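Local coordinates for protein zinc-finger (Saccharomonospora viridis, PDB 3RMQ) that is of unknown function but belongs to a zinc-finger family and binds one zinc ion through three cysteines and one histidine, at residues Q10-D20 / F32-P42; E58-A67 / L80-L90. The protein carries 1 engineered substitution. All blocks are in the same frame, centred on the assembly; numbering follows the deposited sequence.

How the contacts relate
Contacts 1 and 2 share one zinc ion and follow each other along the chain. Contact 1 joins the two small hairpins and supplies His17 and Cys36. Contact 2 seats helix 60-69 against the turn and linker between helices 74-81 and 88-97, and its first segment supplies Cys59 and Cys62. Contact 1 is buried and mixes metal bonds, a backbone hydrogen bond, waters and ring packing. Contact 2 is partly buried and almost wholly apolar across its segments, with its hydrogen bonds lying inside each segment. The two also meet beside the metal, where Arg16 O and Cys59 N are 2.9 Å apart, probably a hydrogen bond.

Contact 1 of 2, residues Q10-D20 / F32-P42. With ZN (zinc ion), chain B.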
loop_
_atom_site.group_PDB
_atom_site.type_symbol
_atom_site.label_atom_id
_atom_site.label_comp_id
_atom_site.label_asym_id
_atom_site.label_seq_id
_atom_site.Cartn_x
_atom_site.Cartn_y
_atom_site.Cartn_z
ATOM N N GLN A 10 -0.224 -4.881 7.571
ATOM C CA GLN A 10 -1.434 -5.267 8.290
ATOM C C GLN A 10 -2.595 -5.407 7.312
ATOM O O GLN A 10 -2.868 -4.473 6.544
ATOM C CB GLN A 10 -1.779 -4.204 9.363
ATOM C CG GLN A 10 -3.154 -4.413 10.045
ATOM C CD GLN A 10 -3.222 -5.735 10.799
ATOM O OE1 GLN A 10 -2.352 -6.012 11.627
ATOM N NE2 GLN A 10 -4.234 -6.571 10.496
ATOM N N GLN A 11 -3.258 -6.556 7.334
ATOM C CA GLN A 11 -4.409 -6.774 6.426
ATOM C C GLN A 11 -5.612 -6.030 7.001
ATOM O O GLN A 11 -5.887 -6.088 8.233
ATOM C CB GLN A 11 -4.755 -8.250 6.316
ATOM C CG GLN A 11 -5.941 -8.502 5.322
ATOM C CD GLN A 11 -6.161 -9.956 5.086
ATOM O OE1 GLN A 11 -5.435 -10.586 4.298
ATOM N NE2 GLN A 11 -7.130 -10.540 5.798
ATOM N N ALA A 12 -6.343 -5.319 6.137
ATOM C CA ALA A 12 -7.573 -4.656 6.570
ATOM C C ALA A 12 -8.333 -4.175 5.357
ATOM O O ALA A 12 -7.740 -3.759 4.363
ATOM C CB ALA A 12 -7.238 -3.449 7.492
ATOM N N ASP A 13 -9.649 -4.302 5.436
ATOM C CA ASP A 13 -10.522 -3.822 4.381
ATOM C C ASP A 13 -10.145 -4.380 3.033
ATOM O O ASP A 13 -10.178 -3.666 2.015
ATOM C CB ASP A 13 -10.511 -2.301 4.303
ATOM C CG ASP A 13 -11.758 -1.772 3.576
ATOM O OD1 ASP A 13 -12.772 -2.522 3.492
ATOM O OD2 ASP A 13 -11.727 -0.629 3.080
ATOM N N GLY A 14 -9.815 -5.665 3.005
ATOM C CA GLY A 14 -9.618 -6.359 1.758
ATOM C C GLY A 14 -8.235 -6.263 1.114
ATOM O O GLY A 14 -8.070 -6.805 0.029
ATOM N N LYS A 15 -7.265 -5.589 1.730
ATOM C CA LYS A 15 -5.911 -5.616 1.176
ATOM C C LYS A 15 -4.900 -5.723 2.276
ATOM O O LYS A 15 -5.194 -5.422 3.426
ATOM C CB LYS A 15 -5.598 -4.308 0.421
ATOM C CG LYS A 15 -6.671 -3.842 -0.623
ATOM C CD LYS A 15 -6.242 -2.471 -1.192
ATOM C CE LYS A 15 -7.328 -1.794 -2.037
ATOM N NZ LYS A 15 -8.112 -0.806 -1.229
ATOM N N ARG A 16 -3.672 -6.075 1.922
ATOM C CA ARG A 16 -2.614 -6.063 2.907
ATOM C C ARG A 16 -1.921 -4.689 2.822
ATOM O O ARG A 16 -1.243 -4.409 1.830
ATOM C CB ARG A 16 -1.615 -7.205 2.657
ATOM C CG ARG A 16 -0.846 -7.497 3.934
ATOM C CD ARG A 16 0.277 -8.515 3.756
ATOM N NE ARG A 16 -0.269 -9.833 3.442
ATOM C CZ ARG A 16 0.454 -10.958 3.332
ATOM N NH1 ARG A 16 1.787 -10.918 3.485
ATOM N NH2 ARG A 16 -0.157 -12.127 3.072
ATOM N N HIS A 17 -2.183 -3.807 3.804
ATOM C CA HIS A 17 -1.665 -2.437 3.755
ATOM C C HIS A 17 -0.375 -2.373 4.535
ATOM O O HIS A 17 0.008 -3.372 5.175
ATOM C CB HIS A 17 -2.671 -1.442 4.367
ATOM C CG HIS A 17 -3.937 -1.303 3.581
ATOM N ND1 HIS A 17 -4.050 -0.498 2.459
ATOM C CD2 HIS A 17 -5.153 -1.879 3.758
ATOM C CE1 HIS A 17 -5.297 -0.548 2.014
ATOM N NE2 HIS A 17 -5.980 -1.397 2.777
ATOM N N VAL A 18 0.274 -1.208 4.500
ATOM C CA VAL A 18 1.510 -0.969 5.249
ATOM C C VAL A 18 1.159 0.164 6.165
ATOM O O VAL A 18 0.397 1.094 5.758
ATOM C CB VAL A 18 2.698 -0.566 4.339
ATOM C CG1 VAL A 18 3.910 -0.161 5.177
ATOM C CG2 VAL A 18 3.063 -1.738 3.429
ATOM N N TYR A 19 1.662 0.126 7.393
ATOM C CA TYR A 19 1.471 1.295 8.257
ATOM C C TYR A 19 2.800 1.756 8.881
ATOM O O TYR A 19 3.774 0.981 8.982
ATOM C CB TYR A 19 0.394 1.028 9.336
ATOM C CG TYR A 19 0.787 0.056 10.397
ATOM C CD1 TYR A 19 0.748 -1.324 10.166
ATOM C CD2 TYR A 19 1.210 0.497 11.647
ATOM C CE1 TYR A 19 1.148 -2.227 11.141
ATOM C CE2 TYR A 19 1.614 -0.397 12.631
ATOM C CZ TYR A 19 1.570 -1.758 12.374
ATOM O OH TYR A 19 1.960 -2.642 13.353
ATOM N N ASP A 20 2.820 3.024 9.280
ATOM C CA ASP A 20 3.980 3.651 9.939
ATOM C C ASP A 20 3.838 3.364 11.450
ATOM O O ASP A 20 2.880 3.852 12.111
ATOM C CB ASP A 20 3.911 5.150 9.662
ATOM C CG ASP A 20 5.154 5.897 10.106
ATOM O OD1 ASP A 20 5.846 5.389 11.026
ATOM O OD2 ASP A 20 5.439 6.995 9.543
ATOM N N PHE A 32 -6.810 2.473 11.635
ATOM C CA PHE A 32 -5.527 3.116 11.432
ATOM C C PHE A 32 -5.487 3.628 10.013
ATOM O O PHE A 32 -6.303 3.237 9.188
ATOM C CB PHE A 32 -4.371 2.147 11.698
ATOM C CG PHE A 32 -4.254 1.003 10.682
ATOM C CD1 PHE A 32 -5.005 -0.163 10.832
ATOM C CD2 PHE A 32 -3.396 1.108 9.591
ATOM C CE1 PHE A 32 -4.895 -1.227 9.892
ATOM C CE2 PHE A 32 -3.292 0.068 8.637
ATOM C CZ PHE A 32 -4.048 -1.117 8.791
ATOM N N THR A 33 -4.549 4.517 9.720
ATOM C CA THR A 33 -4.437 5.021 8.373
ATOM C C THR A 33 -3.155 4.438 7.796
ATOM O O THR A 33 -2.069 4.566 8.377
ATOM C CB THR A 33 -4.360 6.555 8.356
ATOM O OG1 THR A 33 -5.579 7.079 8.921
ATOM C CG2 THR A 33 -4.225 7.045 6.932
ATOM N N ALA A 34 -3.304 3.794 6.656
ATOM C CA ALA A 34 -2.178 3.159 5.971
ATOM C C ALA A 34 -1.314 4.182 5.200
ATOM O O ALA A 34 -1.693 5.365 5.022
ATOM C CB ALA A 34 -2.728 2.143 5.008
ATOM N N LEU A 35 -0.171 3.742 4.675
ATOM C CA LEU A 35 0.686 4.670 3.899
ATOM C C LEU A 35 -0.081 5.212 2.686
ATOM O O LEU A 35 0.181 6.314 2.189
ATOM C CB LEU A 35 1.958 3.979 3.375
ATOM C CG LEU A 35 2.959 3.501 4.382
ATOM C CD1 LEU A 35 4.229 3.042 3.614
ATOM C CD2 LEU A 35 3.226 4.603 5.417
ATOM N N CYS A 36 -1.052 4.458 2.203
ATOM C CA CYS A 36 -1.770 4.891 0.986
ATOM C C CYS A 36 -2.814 5.931 1.314
ATOM O O CYS A 36 -3.471 6.496 0.408
ATOM C CB CYS A 36 -2.460 3.692 0.298
ATOM S SG CYS A 36 -3.704 2.906 1.339
ATOM N N GLY A 37 -3.013 6.180 2.606
ATOM C CA GLY A 37 -3.970 7.207 2.998
ATOM C C GLY A 37 -5.364 6.720 3.361
ATOM O O GLY A 37 -6.160 7.475 3.888
ATOM N N GLU A 38 -5.659 5.451 3.098
ATOM C CA GLU A 38 -6.958 4.874 3.475
ATOM C C GLU A 38 -7.006 4.596 4.983
ATOM O O GLU A 38 -6.073 4.016 5.536
ATOM C CB GLU A 38 -7.201 3.566 2.713
ATOM C CG GLU A 38 -7.478 3.741 1.222
ATOM C CD GLU A 38 -8.824 4.393 0.948
ATOM O OE1 GLU A 38 -9.851 3.696 1.060
ATOM O OE2 GLU A 38 -8.847 5.597 0.630
ATOM N N THR A 39 -8.098 5.007 5.633
ATOM C CA THR A 39 -8.309 4.713 7.053
ATOM C C THR A 39 -9.112 3.421 7.106
ATOM O O THR A 39 -10.205 3.319 6.512
ATOM C CB THR A 39 -9.083 5.843 7.758
ATOM O OG1 THR A 39 -8.288 7.031 7.714
ATOM C CG2 THR A 39 -9.329 5.474 9.219
ATOM N N VAL A 40 -8.555 2.398 7.745
ATOM C CA VAL A 40 -9.150 1.056 7.695
ATOM C C VAL A 40 -9.141 0.452 9.107
ATOM O O VAL A 40 -8.362 0.893 9.951
ATOM C CB VAL A 40 -8.348 0.125 6.743
ATOM C CG1 VAL A 40 -8.539 0.572 5.230
ATOM C CG2 VAL A 40 -6.887 0.135 7.144
ATOM N N THR A 41 -9.959 -0.574 9.344
ATOM C CA THR A 41 -10.073 -1.174 10.685
ATOM C C THR A 41 -9.977 -2.683 10.550
ATOM O O THR A 41 -10.802 -3.274 9.863
ATOM C CB THR A 41 -11.433 -0.827 11.352
ATOM O OG1 THR A 41 -11.566 0.590 11.459
ATOM C CG2 THR A 41 -11.543 -1.447 12.728
ATOM N N PRO A 42 -8.971 -3.309 11.198
ATOM C CA PRO A 42 -8.840 -4.770 11.150
ATOM C C PRO A 42 -10.036 -5.439 11.811
ATOM O O PRO A 42 -10.511 -4.947 12.872
ATOM C CB PRO A 42 -7.562 -5.048 11.958
ATOM C CG PRO A 42 -6.839 -3.771 12.019
ATOM C CD PRO A 42 -7.869 -2.678 11.954
HETATM ZN ZN ZN B . -2.778 0.711 1.357
HETATM O O HOH W 1 -11.000 -5.004 7.786
HETATM O O HOH W 2 0.741 4.713 8.454
#
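This is a buried hairpin-to-hairpin contact that forms half of a zinc site of three cysteines and one histidine. Hairpin 7-12/15-20 gives His17, and the turn of hairpin 32-33/39-40 gives Cys36. His17 binds zinc through ND1 at 2.1 Å, and Cys36 binds it through SG at 2.4 Å. Cys59 and Cys62, at the start of helix 60-69, complete the site. The Cys36 sulfur lies between its own backbone N and carbonyl carbon, the rotation at which it meets the metal. It also receives a weak hydrogen bond from Glu38 N. Lys15 CB lies over one face of the His17 ring, near the rim, and Ala12 O lies at the ring edge in its plane.

One direct backbone bond ties the hairpins together: Leu35 N donates to Val18 O at 2.9 Å. Next to it, Leu35 CD1 packs on Val18 CG1. Two waters extend the link. One joins Asp13 N to Thr41 O, and the other joins Asp20 N to Thr33 O.

Away from the metal, Phe32 reaches across to Gln10, Ala12 and Tyr19 of the first hairpin. The edge of the Tyr19 ring points at the face of Phe32, with the planes at 60°, an edge-to-face pair. Val40 CG2 sits over one face of Phe32, offset toward the rim. It also meets Ala12 CB at 3.6 Å, while the other branch, Val40 CG1, touches Asp13 CB. With Gln10 CG anti to the backbone N (chi1 172°), CG rests against Phe32 CE1 and CZ; the bend at chi2 then turns the amide away from the ring. The Gln10 amide plane stands 78° from the Phe32 ring. The amide is held by two carbonyls: Gln10 NE2 donates to Asp48 O and, at 2.8 Å, to Gln11 O.

Contact 2 of 2, residues E58-A67 / L80-L90; sequences ECPVCTIALA and LAHRFDWSPAL. With ZN (zinc ion), chain B.
Pro60, in the first turn of helix 60-69, is gripped by two aromatic rings of segment 80-90. Its CA stands over the centre of the Phe84 ring, 3.9 Å from the centroid, in a CH-pi contact. Arg83 CG covers the opposite face of that ring. Pro60 CB makes a second CH-pi contact, over the face of the Trp86 six-membered ring. Thr63 meets the far end of Phe84, with OG1 3.6 Å from CZ.

Ile64 touches Trp86 differently: its CG1 comes to the ring edge, near the plane, 3.9 Å from CH2. Its CD1 reaches on to Ala81 CB. Leu80 closes one end of the contact with CD2 against Ala67 CB at 3.6 Å. At the other end Val61 CG2 lies against Leu90 CD2 at 3.7 Å.

Hydrogen bonds within each segment fix these groups. Trp86 NE1 donates to Ala81 O at 3.0 Å in a nearly straight hydrogen bond (N-H...O 173°), the oxygen lying in the ring plane. This sets the turn of the indole. Phe84 N reaches the same oxygen from the opposite face of its carbonyl plane. Thr63 OG1 donates to Cys59 O from above the carbonyl plane, and Thr63 N reaches that oxygen from the other face. Ser87 OG caps helix 88-97 by accepting from Leu90 N.

Cys59 is the N-cap of helix 60-69; its SG accepts from Cys62 N, and the SG atoms of Cys59 and Cys62 both bind zinc. This is a CxxC pair at the N-terminus of a helix, half of a three-cysteine, one-histidine zinc site completed by His17 and Cys36.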
loop_
_atom_site.group_PDB
_atom_site.type_symbol
_atom_site.label_atom_id
_atom_site.label_comp_id
_atom_site.label_asym_id
_atom_site.label_seq_id
_atom_site.Cartn_x
_atom_site.Cartn_y
_atom_site.Cartn_z
ATOM N N GLU A 58 -1.786 -7.808 -1.647
ATOM C CA GLU A 58 -1.149 -6.581 -1.154
ATOM C C GLU A 58 -1.768 -5.310 -1.766
ATOM O O GLU A 58 -2.159 -5.287 -2.930
ATOM C CB GLU A 58 0.350 -6.600 -1.446
ATOM C CG GLU A 58 1.107 -7.528 -0.550
ATOM C CD GLU A 58 1.007 -9.000 -0.951
ATOM O OE1 GLU A 58 0.917 -9.280 -2.174
ATOM O OE2 GLU A 58 1.007 -9.869 -0.028
ATOM N N CYS A 59 -1.836 -4.252 -0.978
ATOM C CA CYS A 59 -2.283 -2.935 -1.440
ATOM C C CYS A 59 -1.215 -2.392 -2.391
ATOM O O CYS A 59 -0.061 -2.207 -1.994
ATOM C CB CYS A 59 -2.441 -1.967 -0.232
ATOM S SG CYS A 59 -2.805 -0.243 -0.795
ATOM N N PRO A 60 -1.549 -2.190 -3.683
ATOM C CA PRO A 60 -0.488 -1.725 -4.598
ATOM C C PRO A 60 0.081 -0.380 -4.173
ATOM O O PRO A 60 1.281 -0.129 -4.320
ATOM C CB PRO A 60 -1.226 -1.569 -5.949
ATOM C CG PRO A 60 -2.362 -2.572 -5.849
ATOM C CD PRO A 60 -2.810 -2.472 -4.386
ATOM N N VAL A 61 -0.770 0.510 -3.660
ATOM C CA VAL A 61 -0.293 1.856 -3.324
ATOM C C VAL A 61 0.677 1.825 -2.132
ATOM O O VAL A 61 1.766 2.420 -2.167
ATOM C CB VAL A 61 -1.495 2.772 -3.012
ATOM C CG1 VAL A 61 -1.006 4.117 -2.555
ATOM C CG2 VAL A 61 -2.369 2.894 -4.309
ATOM N N CYS A 62 0.282 1.121 -1.085
ATOM C CA CYS A 62 1.157 0.953 0.078
ATOM C C CYS A 62 2.499 0.295 -0.305
ATOM O O CYS A 62 3.545 0.659 0.246
ATOM C CB CYS A 62 0.484 0.066 1.149
ATOM S SG CYS A 62 -0.675 0.926 2.185
ATOM N N THR A 63 2.467 -0.697 -1.185
ATOM C CA THR A 63 3.699 -1.431 -1.555
ATOM C C THR A 63 4.698 -0.474 -2.229
ATOM O O THR A 63 5.875 -0.462 -1.904
ATOM C CB THR A 63 3.388 -2.628 -2.521
ATOM O OG1 THR A 63 2.464 -3.554 -1.901
ATOM C CG2 THR A 63 4.712 -3.407 -2.900
ATOM N N ILE A 64 4.203 0.329 -3.186
ATOM C CA ILE A 64 5.035 1.291 -3.904
ATOM C C ILE A 64 5.452 2.420 -2.939
ATOM O O ILE A 64 6.601 2.850 -2.954
ATOM C CB ILE A 64 4.279 1.901 -5.115
ATOM C CG1 ILE A 64 3.976 0.828 -6.174
ATOM C CG2 ILE A 64 5.051 3.099 -5.725
ATOM C CD1 ILE A 64 5.111 -0.031 -6.492
ATOM N N ALA A 65 4.517 2.911 -2.114
ATOM C CA ALA A 65 4.857 3.961 -1.119
ATOM C C ALA A 65 5.991 3.500 -0.189
ATOM O O ALA A 65 6.917 4.255 0.101
ATOM C CB ALA A 65 3.657 4.367 -0.332
ATOM N N LEU A 66 5.919 2.247 0.268
ATOM C CA LEU A 66 6.974 1.663 1.119
ATOM C C LEU A 66 8.325 1.602 0.385
ATOM O O LEU A 66 9.372 2.063 0.915
ATOM C CB LEU A 66 6.553 0.253 1.566
ATOM C CG LEU A 66 7.573 -0.473 2.455
ATOM C CD1 LEU A 66 7.968 0.380 3.689
ATOM C CD2 LEU A 66 7.019 -1.853 2.914
ATOM N N ALA A 67 8.342 1.064 -0.845
ATOM C CA ALA A 67 9.601 1.077 -1.615
ATOM C C ALA A 67 10.176 2.490 -1.716
ATOM O O ALA A 67 11.365 2.713 -1.560
ATOM C CB ALA A 67 9.384 0.518 -3.026
ATOM N N LEU A 80 8.656 -3.276 -9.608
ATOM C CA LEU A 80 7.779 -3.739 -8.547
ATOM C C LEU A 80 6.293 -3.535 -8.929
ATOM O O LEU A 80 5.448 -4.419 -8.767
ATOM C CB LEU A 80 8.118 -2.905 -7.300
ATOM C CG LEU A 80 7.388 -3.162 -6.003
ATOM C CD1 LEU A 80 7.615 -4.632 -5.610
ATOM C CD2 LEU A 80 7.887 -2.193 -4.895
ATOM N N ALA A 81 5.983 -2.350 -9.433
ATOM C CA ALA A 81 4.590 -1.936 -9.653
ATOM C C ALA A 81 3.971 -2.783 -10.746
ATOM O O ALA A 81 2.753 -2.972 -10.808
ATOM C CB ALA A 81 4.534 -0.473 -10.044
ATOM N N HIS A 82 4.829 -3.314 -11.608
ATOM C CA HIS A 82 4.348 -3.998 -12.770
ATOM C C HIS A 82 3.556 -5.221 -12.387
ATOM O O HIS A 82 2.759 -5.683 -13.179
ATOM C CB HIS A 82 5.486 -4.311 -13.746
ATOM C CG HIS A 82 5.778 -3.180 -14.686
ATOM N ND1 HIS A 82 5.900 -1.872 -14.260
ATOM C CD2 HIS A 82 5.945 -3.152 -16.029
ATOM C CE1 HIS A 82 6.143 -1.092 -15.297
ATOM N NE2 HIS A 82 6.174 -1.843 -16.383
ATOM N N ARG A 83 3.696 -5.726 -11.166
ATOM C CA ARG A 83 2.941 -6.931 -10.837
ATOM C C ARG A 83 1.544 -6.724 -10.241
ATOM O O ARG A 83 0.872 -7.700 -9.890
ATOM C CB ARG A 83 3.764 -7.821 -9.924
ATOM C CG ARG A 83 3.763 -7.384 -8.512
ATOM C CD ARG A 83 5.044 -7.832 -7.865
ATOM N NE ARG A 83 4.922 -7.775 -6.422
ATOM C CZ ARG A 83 5.906 -8.058 -5.586
ATOM N NH1 ARG A 83 5.698 -7.973 -4.277
ATOM N NH2 ARG A 83 7.095 -8.413 -6.062
ATOM N N PHE A 84 1.082 -5.477 -10.129
ATOM C CA PHE A 84 -0.286 -5.208 -9.652
ATOM C C PHE A 84 -1.214 -4.765 -10.786
ATOM O O PHE A 84 -0.744 -4.317 -11.830
ATOM C CB PHE A 84 -0.249 -4.105 -8.576
ATOM C CG PHE A 84 0.560 -4.478 -7.384
ATOM C CD1 PHE A 84 0.095 -5.441 -6.520
ATOM C CD2 PHE A 84 1.764 -3.847 -7.106
ATOM C CE1 PHE A 84 0.823 -5.796 -5.401
ATOM C CE2 PHE A 84 2.509 -4.196 -6.008
ATOM C CZ PHE A 84 2.034 -5.173 -5.138
ATOM N N ASP A 85 -2.522 -4.872 -10.552
ATOM C CA ASP A 85 -3.540 -4.260 -11.408
ATOM C C ASP A 85 -3.875 -2.865 -10.862
ATOM O O ASP A 85 -4.095 -2.705 -9.679
ATOM C CB ASP A 85 -4.794 -5.136 -11.437
ATOM C CG ASP A 85 -4.511 -6.555 -11.962
ATOM O OD1 ASP A 85 -3.526 -6.728 -12.724
ATOM O OD2 ASP A 85 -5.264 -7.494 -11.603
ATOM N N TRP A 86 -3.907 -1.873 -11.729
ATOM C CA TRP A 86 -3.998 -0.485 -11.315
ATOM C C TRP A 86 -5.261 0.204 -11.857
ATOM O O TRP A 86 -5.340 0.572 -13.040
ATOM C CB TRP A 86 -2.790 0.271 -11.828
ATOM C CG TRP A 86 -1.516 -0.111 -11.151
ATOM C CD1 TRP A 86 -0.570 -1.018 -11.572
ATOM C CD2 TRP A 86 -1.048 0.437 -9.952
ATOM N NE1 TRP A 86 0.474 -1.054 -10.674
ATOM C CE2 TRP A 86 0.213 -0.156 -9.671
ATOM C CE3 TRP A 86 -1.553 1.381 -9.076
ATOM C CZ2 TRP A 86 0.931 0.147 -8.526
ATOM C CZ3 TRP A 86 -0.823 1.709 -7.950
ATOM C CH2 TRP A 86 0.406 1.084 -7.679
ATOM N N SER A 87 -6.244 0.378 -10.990
ATOM C CA SER A 87 -7.467 1.061 -11.360
ATOM C C SER A 87 -7.264 2.565 -11.228
ATOM O O SER A 87 -6.290 3.005 -10.632
ATOM C CB SER A 87 -8.583 0.639 -10.438
ATOM O OG SER A 87 -8.294 1.128 -9.153
ATOM N N PRO A 88 -8.192 3.360 -11.787
ATOM C CA PRO A 88 -8.036 4.809 -11.650
ATOM C C PRO A 88 -8.054 5.206 -10.180
ATOM O O PRO A 88 -7.361 6.131 -9.802
ATOM C CB PRO A 88 -9.260 5.378 -12.406
ATOM C CG PRO A 88 -9.574 4.343 -13.425
ATOM C CD PRO A 88 -9.242 3.000 -12.763
ATOM N N ALA A 89 -8.812 4.500 -9.348
ATOM C CA ALA A 89 -8.845 4.814 -7.940
ATOM C C ALA A 89 -7.454 4.644 -7.339
ATOM O O ALA A 89 -7.004 5.483 -6.566
ATOM C CB ALA A 89 -9.863 3.896 -7.197
ATOM N N LEU A 90 -6.786 3.545 -7.679
ATOM C CA LEU A 90 -5.449 3.281 -7.107
ATOM C C LEU A 90 -4.389 4.209 -7.638
ATOM O O LEU A 90 -3.553 4.673 -6.898
ATOM C CB LEU A 90 -5.004 1.852 -7.381
ATOM C CG LEU A 90 -5.868 0.866 -6.592
ATOM C CD1 LEU A 90 -5.672 -0.532 -7.109
ATOM C CD2 LEU A 90 -5.427 0.956 -5.133
HETATM ZN ZN ZN B . -2.778 0.711 1.357
#